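Local structure of predicted protein (Acinetobacter sp. RUH2624, 4MEA) at residues S267-Q273 / Q294-L300; K152-F156 / L319-L323; V131-L135 / G304-V308; T70-W74 / I88-L92. The protein hydrolyses epoxides as a secreted enzyme of the alpha/beta hydrolase fold and is a Cif-type virulence factor. All blocks are in the same frame, centred on the assembly; numbering follows the deposited sequence.

Contact 1: residues S267-Q273 / Q294-L300; sequences SMALTGQ and QYTAIIL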
loop_
_atom_site.group_PDB
_atom_site.type_symbol
_atom_site.label_atom_id
_atom_site.label_comp_id
_atom_site.label_asym_id
_atom_site.label_seq_id
_atom_site.Cartn_x
_atom_site.Cartn_y
_atom_site.Cartn_z
ATOM N N SER A 267 13.638 -2.655 -29.304
ATOM C CA SER A 267 13.397 -2.825 -27.880
ATOM C C SER A 267 12.461 -4.001 -27.641
ATOM O O SER A 267 11.726 -4.420 -28.539
ATOM C CB SER A 267 12.811 -1.551 -27.281
ATOM O OG SER A 267 11.548 -1.254 -27.847
ATOM N N MET A 268 12.507 -4.543 -26.433
ATOM C CA MET A 268 11.623 -5.633 -26.053
ATOM C C MET A 268 11.026 -5.390 -24.674
ATOM O O MET A 268 11.727 -4.934 -23.762
ATOM C CB MET A 268 12.371 -6.974 -26.057
ATOM C CG MET A 268 11.521 -8.151 -25.560
ATOM S SD MET A 268 12.177 -9.771 -26.006
ATOM C CE MET A 268 13.708 -9.813 -25.077
ATOM N N ALA A 269 9.730 -5.675 -24.545
ATOM C CA ALA A 269 9.088 -5.862 -23.251
ATOM C C ALA A 269 8.990 -7.361 -23.022
ATOM O O ALA A 269 8.393 -8.084 -23.818
ATOM C CB ALA A 269 7.707 -5.225 -23.224
ATOM N N LEU A 270 9.610 -7.830 -21.947
ATOM C CA LEU A 270 9.623 -9.251 -21.626
ATOM C C LEU A 270 9.075 -9.404 -20.214
ATOM O O LEU A 270 9.656 -8.904 -19.253
ATOM C CB LEU A 270 11.052 -9.801 -21.748
ATOM C CG LEU A 270 11.390 -11.197 -21.239
ATOM C CD1 LEU A 270 10.580 -12.276 -21.964
ATOM C CD2 LEU A 270 12.897 -11.452 -21.398
ATOM N N THR A 271 7.932 -10.066 -20.094
ATOM C CA THR A 271 7.214 -10.074 -18.831
ATOM C C THR A 271 6.735 -11.474 -18.469
ATOM O O THR A 271 6.822 -12.406 -19.272
ATOM C CB THR A 271 5.983 -9.162 -18.898
ATOM O OG1 THR A 271 4.958 -9.815 -19.655
ATOM C CG2 THR A 271 6.325 -7.829 -19.548
ATOM N N GLY A 272 6.224 -11.611 -17.251
ATOM C CA GLY A 272 5.672 -12.874 -16.803
ATOM C C GLY A 272 4.169 -12.783 -16.661
ATOM O O GLY A 272 3.654 -11.865 -16.028
ATOM N N GLN A 273 3.464 -13.736 -17.263
ATOM C CA GLN A 273 2.010 -13.800 -17.177
ATOM C C GLN A 273 1.490 -13.710 -15.743
ATOM O O GLN A 273 0.439 -13.105 -15.503
ATOM C CB GLN A 273 1.516 -15.099 -17.813
ATOM C CG GLN A 273 0.019 -15.329 -17.721
ATOM C CD GLN A 273 -0.362 -16.748 -18.123
ATOM O OE1 GLN A 273 0.257 -17.727 -17.679
ATOM N NE2 GLN A 273 -1.371 -16.868 -18.979
ATOM N N GLN A 294 10.188 -2.284 -34.713
ATOM C CA GLN A 294 11.399 -2.566 -33.937
ATOM C C GLN A 294 11.098 -3.158 -32.558
ATOM O O GLN A 294 12.014 -3.548 -31.828
ATOM C CB GLN A 294 12.209 -1.287 -33.743
ATOM C CG GLN A 294 12.757 -0.665 -35.002
ATOM C CD GLN A 294 13.569 0.578 -34.691
ATOM O OE1 GLN A 294 13.033 1.580 -34.205
ATOM N NE2 GLN A 294 14.875 0.510 -34.948
ATOM N N TYR A 295 9.816 -3.229 -32.213
ATOM C CA TYR A 295 9.384 -3.582 -30.858
ATOM C C TYR A 295 8.898 -5.029 -30.734
ATOM O O TYR A 295 8.009 -5.468 -31.472
ATOM C CB TYR A 295 8.278 -2.619 -30.418
ATOM C CG TYR A 295 7.642 -2.939 -29.080
ATOM C CD1 TYR A 295 8.385 -2.892 -27.907
ATOM C CD2 TYR A 295 6.294 -3.267 -28.987
ATOM C CE1 TYR A 295 7.810 -3.174 -26.682
ATOM C CE2 TYR A 295 5.704 -3.539 -27.757
ATOM C CZ TYR A 295 6.474 -3.493 -26.607
ATOM O OH TYR A 295 5.914 -3.768 -25.375
ATOM N N THR A 296 9.486 -5.758 -29.789
ATOM C CA THR A 296 9.085 -7.129 -29.490
ATOM C C THR A 296 8.449 -7.199 -28.105
ATOM O O THR A 296 8.964 -6.631 -27.142
ATOM C CB THR A 296 10.291 -8.088 -29.526
ATOM O OG1 THR A 296 10.824 -8.143 -30.851
ATOM C CG2 THR A 296 9.880 -9.489 -29.099
ATOM N N ALA A 297 7.331 -7.903 -28.008
ATOM C CA ALA A 297 6.649 -8.104 -26.735
ATOM C C ALA A 297 6.479 -9.593 -26.490
ATOM O O ALA A 297 5.866 -10.292 -27.295
ATOM C CB ALA A 297 5.293 -7.428 -26.752
ATOM N N ILE A 298 7.016 -10.076 -25.376
ATOM C CA ILE A 298 6.875 -11.481 -25.024
ATOM C C ILE A 298 6.392 -11.610 -23.593
ATOM O O ILE A 298 7.003 -11.077 -22.668
ATOM C CB ILE A 298 8.204 -12.248 -25.205
ATOM C CG1 ILE A 298 8.602 -12.260 -26.684
ATOM C CG2 ILE A 298 8.087 -13.676 -24.644
ATOM C CD1 ILE A 298 9.958 -12.883 -26.964
ATOM N N ILE A 299 5.271 -12.299 -23.415
ATOM C CA ILE A 299 4.794 -12.588 -22.077
ATOM C C ILE A 299 4.982 -14.084 -21.824
ATOM O O ILE A 299 4.396 -14.911 -22.514
ATOM C CB ILE A 299 3.320 -12.200 -21.920
ATOM C CG1 ILE A 299 3.112 -10.718 -22.271
ATOM C CG2 ILE A 299 2.827 -12.509 -20.508
ATOM C CD1 ILE A 299 1.685 -10.225 -22.024
ATOM N N LEU A 300 5.805 -14.434 -20.844
ATOM C CA LEU A 300 6.054 -15.841 -20.545
ATOM C C LEU A 300 4.922 -16.452 -19.708
ATOM O O LEU A 300 4.583 -15.941 -18.639
ATOM C CB LEU A 300 7.405 -16.025 -19.850
ATOM C CG LEU A 300 8.657 -15.557 -20.598
ATOM C CD1 LEU A 300 9.902 -15.854 -19.768
ATOM C CD2 LEU A 300 8.745 -16.229 -21.959
#
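The ring of Y295 lies alongside S267 and A269 of the neighbouring strand. Its CD1 is 3.6 Å from S267 OG, and its OH is 3.2 Å from A269 CB. That hydroxyl is hydrogen-bonded to the backbone oxygen of V281. The strands run parallel, with 13° between their directions, and pair from S267-Y295 to G272-L300. Seven backbone hydrogen bonds join the segments, from S267 N to Q294 O (3.1 Å) through to Q273 N to L300 O (2.8 Å). This is the last beta-alpha-beta crossover of the alpha/beta hydrolase sheet, and 295-300 is an edge strand. The crossover helix 279-288 touches S267, Y295 and A297 on one face, which A269 shares. T271 is on this face too: its OG1 lies 3.3 Å from I299 CG1 and is hydrogen-bonded to N277 O. The opposite face carries M268, L270, I298 and L300. There M268 SD sits 3.9 Å from I298 CD1, and L270 CD1 is 4.0 Å from L300 CG. Helix 307-323 covers M268, L270 and I298.

Contact 2: residues K152-F156 / L319-L323; sequences KKAVF and LSNFL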
loop_
_atom_site.group_PDB
_atom_site.type_symbol
_atom_site.label_atom_id
_atom_site.label_comp_id
_atom_site.label_asym_id
_atom_site.label_seq_id
_atom_site.Cartn_x
_atom_site.Cartn_y
_atom_site.Cartn_z
ATOM N N LYS A 152 22.659 -0.618 -28.426
ATOM C CA LYS A 152 22.196 -1.100 -29.724
ATOM C C LYS A 152 20.776 -1.652 -29.657
ATOM O O LYS A 152 19.975 -1.449 -30.572
ATOM C CB LYS A 152 23.146 -2.180 -30.248
ATOM C CG LYS A 152 22.865 -2.619 -31.673
ATOM C CD LYS A 152 23.933 -3.580 -32.161
ATOM C CE LYS A 152 23.746 -3.916 -33.629
ATOM N NZ LYS A 152 24.868 -4.749 -34.140
ATOM N N LYS A 153 20.489 -2.373 -28.574
ATOM C CA LYS A 153 19.169 -2.939 -28.310
ATOM C C LYS A 153 18.931 -2.938 -26.804
ATOM O O LYS A 153 19.880 -3.068 -26.021
ATOM C CB LYS A 153 19.075 -4.375 -28.816
ATOM C CG LYS A 153 19.348 -4.546 -30.298
ATOM C CD LYS A 153 19.267 -6.008 -30.702
ATOM C CE LYS A 153 19.475 -6.171 -32.201
ATOM N NZ LYS A 153 19.291 -7.581 -32.630
ATOM N N ALA A 154 17.669 -2.821 -26.404
ATOM C CA ALA A 154 17.317 -2.719 -24.987
ATOM C C ALA A 154 16.120 -3.594 -24.635
ATOM O O ALA A 154 15.153 -3.665 -25.393
ATOM C CB ALA A 154 17.025 -1.272 -24.614
ATOM N N VAL A 155 16.196 -4.244 -23.475
ATOM C CA VAL A 155 15.111 -5.076 -22.975
ATOM C C VAL A 155 14.720 -4.584 -21.586
ATOM O O VAL A 155 15.587 -4.407 -20.730
ATOM C CB VAL A 155 15.551 -6.551 -22.843
ATOM C CG1 VAL A 155 14.378 -7.414 -22.367
ATOM C CG2 VAL A 155 16.129 -7.062 -24.153
ATOM N N PHE A 156 13.423 -4.359 -21.378
ATOM C CA PHE A 156 12.882 -4.048 -20.055
ATOM C C PHE A 156 12.005 -5.217 -19.620
ATOM O O PHE A 156 11.250 -5.772 -20.430
ATOM C CB PHE A 156 12.065 -2.750 -20.098
ATOM C CG PHE A 156 12.870 -1.539 -20.506
ATOM C CD1 PHE A 156 13.506 -0.757 -19.551
ATOM C CD2 PHE A 156 12.991 -1.188 -21.844
ATOM C CE1 PHE A 156 14.245 0.361 -19.924
ATOM C CE2 PHE A 156 13.736 -0.080 -22.223
ATOM C CZ PHE A 156 14.359 0.695 -21.257
ATOM N N LEU A 319 15.652 -13.555 -24.844
ATOM C CA LEU A 319 16.752 -12.612 -25.043
ATOM C C LEU A 319 17.624 -13.006 -26.245
ATOM O O LEU A 319 18.019 -12.153 -27.043
ATOM C CB LEU A 319 17.618 -12.499 -23.787
ATOM C CG LEU A 319 17.032 -11.910 -22.503
ATOM C CD1 LEU A 319 18.025 -12.122 -21.362
ATOM C CD2 LEU A 319 16.682 -10.428 -22.642
ATOM N N SER A 320 17.924 -14.296 -26.373
ATOM C CA SER A 320 18.775 -14.762 -27.469
ATOM C C SER A 320 18.164 -14.466 -28.833
ATOM O O SER A 320 18.853 -13.997 -29.743
ATOM C CB SER A 320 19.070 -16.254 -27.328
ATOM O OG SER A 320 19.932 -16.474 -26.232
ATOM N N ASN A 321 16.867 -14.733 -28.963
ATOM C CA ASN A 321 16.155 -14.508 -30.217
ATOM C C ASN A 321 16.038 -13.027 -30.561
ATOM O O ASN A 321 16.088 -12.646 -31.733
ATOM C CB ASN A 321 14.759 -15.135 -30.166
ATOM C CG ASN A 321 14.797 -16.648 -30.226
ATOM O OD1 ASN A 321 15.805 -17.238 -30.620
ATOM N ND2 ASN A 321 13.692 -17.285 -29.841
ATOM N N PHE A 322 15.870 -12.200 -29.533
ATOM C CA PHE A 322 15.792 -10.758 -29.720
ATOM C C PHE A 322 17.161 -10.113 -29.940
ATOM O O PHE A 322 17.326 -9.300 -30.855
ATOM C CB PHE A 322 15.131 -10.103 -28.516
ATOM C CG PHE A 322 15.145 -8.605 -28.562
ATOM C CD1 PHE A 322 14.347 -7.920 -29.465
ATOM C CD2 PHE A 322 15.942 -7.882 -27.695
ATOM C CE1 PHE A 322 14.355 -6.536 -29.509
ATOM C CE2 PHE A 322 15.947 -6.499 -27.726
ATOM C CZ PHE A 322 15.153 -5.826 -28.635
ATOM N N LEU A 323 18.125 -10.456 -29.088
ATOM C CA LEU A 323 19.437 -9.803 -29.093
ATOM C C LEU A 323 20.330 -10.298 -30.225
ATOM O O LEU A 323 21.025 -9.511 -30.867
ATOM C CB LEU A 323 20.163 -10.010 -27.758
ATOM C CG LEU A 323 19.616 -9.294 -26.526
ATOM C CD1 LEU A 323 20.541 -9.501 -25.330
ATOM C CD2 LEU A 323 19.444 -7.806 -26.832
#
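Here the C-terminal helix of the alpha/beta hydrolase fold lies against an inner strand of the sheet. The short axes of 152-156 and 319-323 approach to 9.9 Å, with 149° between their directions, so the helix runs roughly back along the strand. K153, F322 and V155 bury the most surface. The CA-to-CB bonds of K153 and V155 both point toward the helix, while that of A154, between them, points away, as expected for alternation along a strand. F322 fills the space in front of this pair. Its CE2 is 3.6 Å from V155 CG2 and 3.9 Å from K153 CB. The ring also reaches M268 of the next strand, so it covers two strands at once. V155 meets one more turn of the helix through L319, with V155 CG2 3.7 Å from L319 CD2. L323 completes the apolar patch, its CD2 4.0 Å from K153 CB and 4.3 Å from V155 CG2. K153 then extends past the F322 ring with chi2 to chi4 all t. This brings its charge to the C-terminal end of helix 307-323, where the last carbonyls lack later helical amides and the helix dipole has its negative end. K153 NZ donates hydrogen bonds to F322 O at 3.2 Å and to L323 O at 3.1 Å.

Contact 3: residues V131-L135 / G304-V308; sequences VSHDL and GHWMV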
loop_
_atom_site.group_PDB
_atom_site.type_symbol
_atom_site.label_atom_id
_atom_site.label_comp_id
_atom_site.label_asym_id
_atom_site.label_seq_id
_atom_site.Cartn_x
_atom_site.Cartn_y
_atom_site.Cartn_z
ATOM N N VAL A 131 19.876 -4.868 -20.579
ATOM C CA VAL A 131 18.789 -5.718 -20.106
ATOM C C VAL A 131 18.462 -5.298 -18.676
ATOM O O VAL A 131 19.346 -5.270 -17.812
ATOM C CB VAL A 131 19.179 -7.226 -20.171
ATOM C CG1 VAL A 131 18.069 -8.113 -19.603
ATOM C CG2 VAL A 131 19.507 -7.637 -21.609
ATOM N N SER A 132 17.199 -4.954 -18.433
ATOM C CA SER A 132 16.794 -4.373 -17.153
ATOM C C SER A 132 15.561 -5.082 -16.577
ATOM O O SER A 132 14.734 -5.585 -17.333
ATOM C CB SER A 132 16.512 -2.880 -17.363
ATOM O OG SER A 132 15.917 -2.295 -16.229
ATOM N N HIS A 133 15.446 -5.123 -15.245
ATOM C CA HIS A 133 14.308 -5.767 -14.575
ATOM C C HIS A 133 13.839 -4.964 -13.362
ATOM O O HIS A 133 14.660 -4.421 -12.626
ATOM C CB HIS A 133 14.680 -7.195 -14.139
ATOM C CG HIS A 133 13.563 -7.943 -13.466
ATOM N ND1 HIS A 133 13.595 -8.285 -12.131
ATOM C CD2 HIS A 133 12.402 -8.446 -13.953
ATOM C CE1 HIS A 133 12.498 -8.953 -11.820
ATOM N NE2 HIS A 133 11.756 -9.063 -12.907
ATOM N N ASP A 134 12.522 -4.902 -13.148
ATOM C CA ASP A 134 11.972 -4.261 -11.950
ATOM C C ASP A 134 12.506 -2.825 -11.831
ATOM O O ASP A 134 12.451 -2.071 -12.804
ATOM C CB ASP A 134 12.300 -5.094 -10.706
ATOM C CG ASP A 134 11.449 -4.726 -9.500
ATOM O OD1 ASP A 134 10.442 -5.424 -9.249
ATOM O OD2 ASP A 134 11.786 -3.753 -8.788
ATOM N N LEU A 135 13.019 -2.448 -10.659
ATOM C CA LEU A 135 13.521 -1.085 -10.446
ATOM C C LEU A 135 14.616 -0.691 -11.446
ATOM O O LEU A 135 14.884 0.491 -11.643
ATOM C CB LEU A 135 14.036 -0.895 -9.019
ATOM C CG LEU A 135 13.051 -0.544 -7.903
ATOM C CD1 LEU A 135 13.832 -0.284 -6.602
ATOM C CD2 LEU A 135 12.183 0.655 -8.266
ATOM N N GLY A 304 6.039 -15.912 -12.976
ATOM C CA GLY A 304 5.775 -14.742 -12.156
ATOM C C GLY A 304 6.827 -13.664 -12.367
ATOM O O GLY A 304 7.545 -13.672 -13.359
ATOM N N HIS A 305 6.923 -12.750 -11.409
ATOM C CA HIS A 305 7.804 -11.586 -11.491
ATOM C C HIS A 305 9.306 -11.910 -11.503
ATOM O O HIS A 305 10.095 -11.229 -12.160
ATOM C CB HIS A 305 7.482 -10.652 -10.323
ATOM C CG HIS A 305 8.227 -9.358 -10.356
ATOM N ND1 HIS A 305 8.053 -8.426 -11.358
ATOM C CD2 HIS A 305 9.140 -8.834 -9.503
ATOM C CE1 HIS A 305 8.833 -7.384 -11.124
ATOM N NE2 HIS A 305 9.506 -7.609 -10.006
ATOM N N TRP A 306 9.705 -12.941 -10.768
ATOM C CA TRP A 306 11.123 -13.259 -10.614
ATOM C C TRP A 306 11.537 -14.170 -11.767
ATOM O O TRP A 306 11.743 -15.374 -11.591
ATOM C CB TRP A 306 11.366 -13.903 -9.243
ATOM C CG TRP A 306 10.595 -13.191 -8.163
ATOM C CD1 TRP A 306 9.492 -13.647 -7.503
ATOM C CD2 TRP A 306 10.854 -11.876 -7.653
ATOM N NE1 TRP A 306 9.054 -12.703 -6.602
ATOM C CE2 TRP A 306 9.872 -11.606 -6.674
ATOM C CE3 TRP A 306 11.821 -10.898 -7.931
ATOM C CZ2 TRP A 306 9.831 -10.404 -5.966
ATOM C CZ3 TRP A 306 11.779 -9.693 -7.222
ATOM C CH2 TRP A 306 10.786 -9.459 -6.254
ATOM N N MET A 307 11.668 -13.568 -12.947
ATOM C CA MET A 307 11.583 -14.308 -14.200
ATOM C C MET A 307 12.728 -15.278 -14.453
ATOM O O MET A 307 12.514 -16.341 -15.025
ATOM C CB MET A 307 11.428 -13.343 -15.373
ATOM C CG MET A 307 10.172 -12.469 -15.285
ATOM S SD MET A 307 10.086 -11.308 -16.661
ATOM C CE MET A 307 9.923 -12.419 -18.055
ATOM N N VAL A 308 13.937 -14.913 -14.035
ATOM C CA VAL A 308 15.084 -15.801 -14.186
ATOM C C VAL A 308 15.068 -16.958 -13.164
ATOM O O VAL A 308 15.382 -18.103 -13.511
ATOM C CB VAL A 308 16.417 -15.017 -14.131
ATOM C CG1 VAL A 308 17.607 -15.966 -14.229
ATOM C CG2 VAL A 308 16.450 -13.983 -15.260
#
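A very short hydrogen bond joins the two segments: H305 NE2 donates to D134 OD1 at 2.5 Å. D134 also has an unusual backbone, with phi/psi of 55/-130, right after strand 128-133. This sharp turn is the nucleophile elbow of the alpha/beta hydrolase fold. It lifts the D134 carboxylate toward H305, consistent with the nucleophile and histidine of epoxide hydrolases. D134 OD2 accepts from L135 N at 2.6 Å, and also from F67 N. This matches the oxyanion-hole arrangement of the family. H305 ND1 is held by D158, as the acid of a catalytic triad would hold it. H133, just before D134, also contacts H305. H133 NE2 donates to H305 O at 2.8 Å, and H133 CE1 lies over one face of the H305 ring, 3.7 Å from its NE2. W306 is the N-cap of helix 307-323. The elbow thus sits at the end of strand 128-133, which pairs with strands 61-64 and 151-157, while Y243 of helix 233-244 touches D134.

Contact 4: residues T70-W74 / I88-L92; sequences TWKMW and IAIDL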
loop_
_atom_site.group_PDB
_atom_site.type_symbol
_atom_site.label_atom_id
_atom_site.label_comp_id
_atom_site.label_asym_id
_atom_site.label_seq_id
_atom_site.Cartn_x
_atom_site.Cartn_y
_atom_site.Cartn_z
ATOM N N THR A 70 19.591 -8.582 -6.585
ATOM C CA THR A 70 20.879 -7.921 -6.775
ATOM C C THR A 70 21.396 -8.420 -8.121
ATOM O O THR A 70 20.652 -9.065 -8.855
ATOM C CB THR A 70 21.902 -8.276 -5.664
ATOM O OG1 THR A 70 22.217 -9.670 -5.727
ATOM C CG2 THR A 70 21.349 -7.942 -4.287
ATOM N N TRP A 71 22.655 -8.126 -8.446
ATOM C CA TRP A 71 23.298 -8.674 -9.642
ATOM C C TRP A 71 23.006 -10.179 -9.752
ATOM O O TRP A 71 22.853 -10.717 -10.849
ATOM C CB TRP A 71 24.831 -8.467 -9.568
ATOM C CG TRP A 71 25.442 -9.462 -8.649
ATOM C CD1 TRP A 71 25.627 -9.331 -7.306
ATOM C CD2 TRP A 71 25.884 -10.784 -8.991
ATOM N NE1 TRP A 71 26.166 -10.488 -6.790
ATOM C CE2 TRP A 71 26.328 -11.394 -7.805
ATOM C CE3 TRP A 71 25.936 -11.510 -10.186
ATOM C CZ2 TRP A 71 26.826 -12.698 -7.777
ATOM C CZ3 TRP A 71 26.440 -12.805 -10.156
ATOM C CH2 TRP A 71 26.869 -13.382 -8.964
ATOM N N LYS A 72 22.952 -10.848 -8.601
ATOM C CA LYS A 72 22.808 -12.306 -8.511
ATOM C C LYS A 72 21.661 -12.877 -9.346
ATOM O O LYS A 72 21.734 -14.021 -9.797
ATOM C CB LYS A 72 22.650 -12.728 -7.040
ATOM C CG LYS A 72 22.518 -14.235 -6.785
ATOM C CD LYS A 72 23.845 -14.959 -7.027
ATOM C CE LYS A 72 23.792 -16.386 -6.507
ATOM N NZ LYS A 72 25.113 -17.050 -6.669
ATOM N N MET A 73 20.610 -12.088 -9.569
ATOM C CA MET A 73 19.447 -12.602 -10.287
ATOM C C MET A 73 19.823 -12.975 -11.712
ATOM O O MET A 73 19.161 -13.790 -12.342
ATOM C CB MET A 73 18.287 -11.595 -10.289
ATOM C CG MET A 73 18.517 -10.327 -11.134
ATOM S SD MET A 73 16.937 -9.505 -11.527
ATOM C CE MET A 73 16.306 -10.537 -12.854
ATOM N N TRP A 74 20.906 -12.389 -12.211
ATOM C CA TRP A 74 21.300 -12.600 -13.599
ATOM C C TRP A 74 22.277 -13.767 -13.814
ATOM O O TRP A 74 22.513 -14.176 -14.946
ATOM C CB TRP A 74 21.903 -11.316 -14.165
ATOM C CG TRP A 74 20.985 -10.120 -14.090
ATOM C CD1 TRP A 74 21.139 -9.015 -13.295
ATOM C CD2 TRP A 74 19.785 -9.909 -14.843
ATOM N NE1 TRP A 74 20.100 -8.130 -13.508
ATOM C CE2 TRP A 74 19.260 -8.654 -14.458
ATOM C CE3 TRP A 74 19.104 -10.655 -15.810
ATOM C CZ2 TRP A 74 18.081 -8.133 -15.004
ATOM C CZ3 TRP A 74 17.936 -10.132 -16.356
ATOM C CH2 TRP A 74 17.437 -8.886 -15.950
ATOM N N ILE A 88 27.941 -8.220 -17.910
ATOM C CA ILE A 88 28.175 -7.335 -16.775
ATOM C C ILE A 88 26.870 -7.131 -16.021
ATOM O O ILE A 88 25.874 -6.718 -16.608
ATOM C CB ILE A 88 28.692 -5.960 -17.254
ATOM C CG1 ILE A 88 29.991 -6.126 -18.051
ATOM C CG2 ILE A 88 28.891 -5.019 -16.069
ATOM C CD1 ILE A 88 30.345 -4.926 -18.902
ATOM N N ALA A 89 26.866 -7.444 -14.729
ATOM C CA ALA A 89 25.680 -7.218 -13.907
ATOM C C ALA A 89 26.059 -6.306 -12.751
ATOM O O ALA A 89 26.947 -6.624 -11.958
ATOM C CB ALA A 89 25.104 -8.542 -13.398
ATOM N N ILE A 90 25.394 -5.157 -12.680
ATOM C CA ILE A 90 25.727 -4.129 -11.707
ATOM C C ILE A 90 24.656 -4.039 -10.626
ATOM O O ILE A 90 23.459 -4.074 -10.929
ATOM C CB ILE A 90 25.837 -2.747 -12.403
ATOM C CG1 ILE A 90 26.847 -2.808 -13.556
ATOM C CG2 ILE A 90 26.196 -1.656 -11.390
ATOM C CD1 ILE A 90 26.780 -1.595 -14.493
ATOM N N ASP A 91 25.090 -3.920 -9.372
ATOM C CA ASP A 91 24.186 -3.628 -8.262
ATOM C C ASP A 91 23.729 -2.168 -8.323
ATOM O O ASP A 91 24.561 -1.259 -8.354
ATOM C CB ASP A 91 24.879 -3.873 -6.916
ATOM C CG ASP A 91 24.993 -5.340 -6.576
ATOM O OD1 ASP A 91 24.298 -6.154 -7.227
ATOM O OD2 ASP A 91 25.764 -5.679 -5.644
ATOM N N LEU A 92 22.416 -1.941 -8.338
ATOM C CA LEU A 92 21.882 -0.571 -8.366
ATOM C C LEU A 92 22.459 0.264 -7.237
ATOM O O LEU A 92 22.698 -0.242 -6.135
ATOM C CB LEU A 92 20.357 -0.574 -8.237
ATOM C CG LEU A 92 19.523 -0.863 -9.486
ATOM C CD1 LEU A 92 18.026 -0.951 -9.126
ATOM C CD2 LEU A 92 19.768 0.217 -10.542
#
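Residues 71-74 form a 3-10 turn, with M73 N bonded to T70 O at 3.1 Å and W74 N to W71 O at 2.9 Å. T70 makes an ST turn at its start: T70 OG1 accepts from K72 N at 3.2 Å. The other segment is the end of strand 87-90 and the loop after it. The backbones come closest at W71 and A89, with CA atoms 5.1 Å apart. W71 N donates to D91 OD1 at 2.8 Å. Both segments belong to a beta-alpha-beta unit of the alpha/beta hydrolase fold: strand 61-64, helix 75-81, strand 87-90. D91 begins a D-x-P-G-x-G-x-S sequence, of a kind common in alpha/beta hydrolases, epoxide hydrolases among them. Its OD2 is held by H50 and Q97. A89 CB touches both tryptophans, 3.8 Å from W71 CB and 4.0 Å from W74 CD1. The CA-to-CB bond of W71 points toward 88-92. Beyond it the ring meets H50 and Y33, and its NE1 is hydrogen-bonded to Q30 O. The W74 ring also meets F63 and H133.

How the contacts relate
All four contacts reach the same sheet. Contact 3 is the probable active site and lies deepest, about 6 Å from the chain centre to its own centre. D158 ties it to contact 1, bonding both H305 ND1 and G272 N. M307 CE also lies 3.3 Å from T271 O. Contacts 1 and 2 use neighbouring strands, with a probable hydrogen bond of 3.0 Å from M268 N to A154 O. Contacts 2 and 3 use opposite ends of helix 307-323, with centres about 14 Å apart. Contact 4 flanks contact 3, their centres about 11 Å apart: W74 CZ2 is 3.6 Å from H133 CB. Contacts 1 and 4 do not touch.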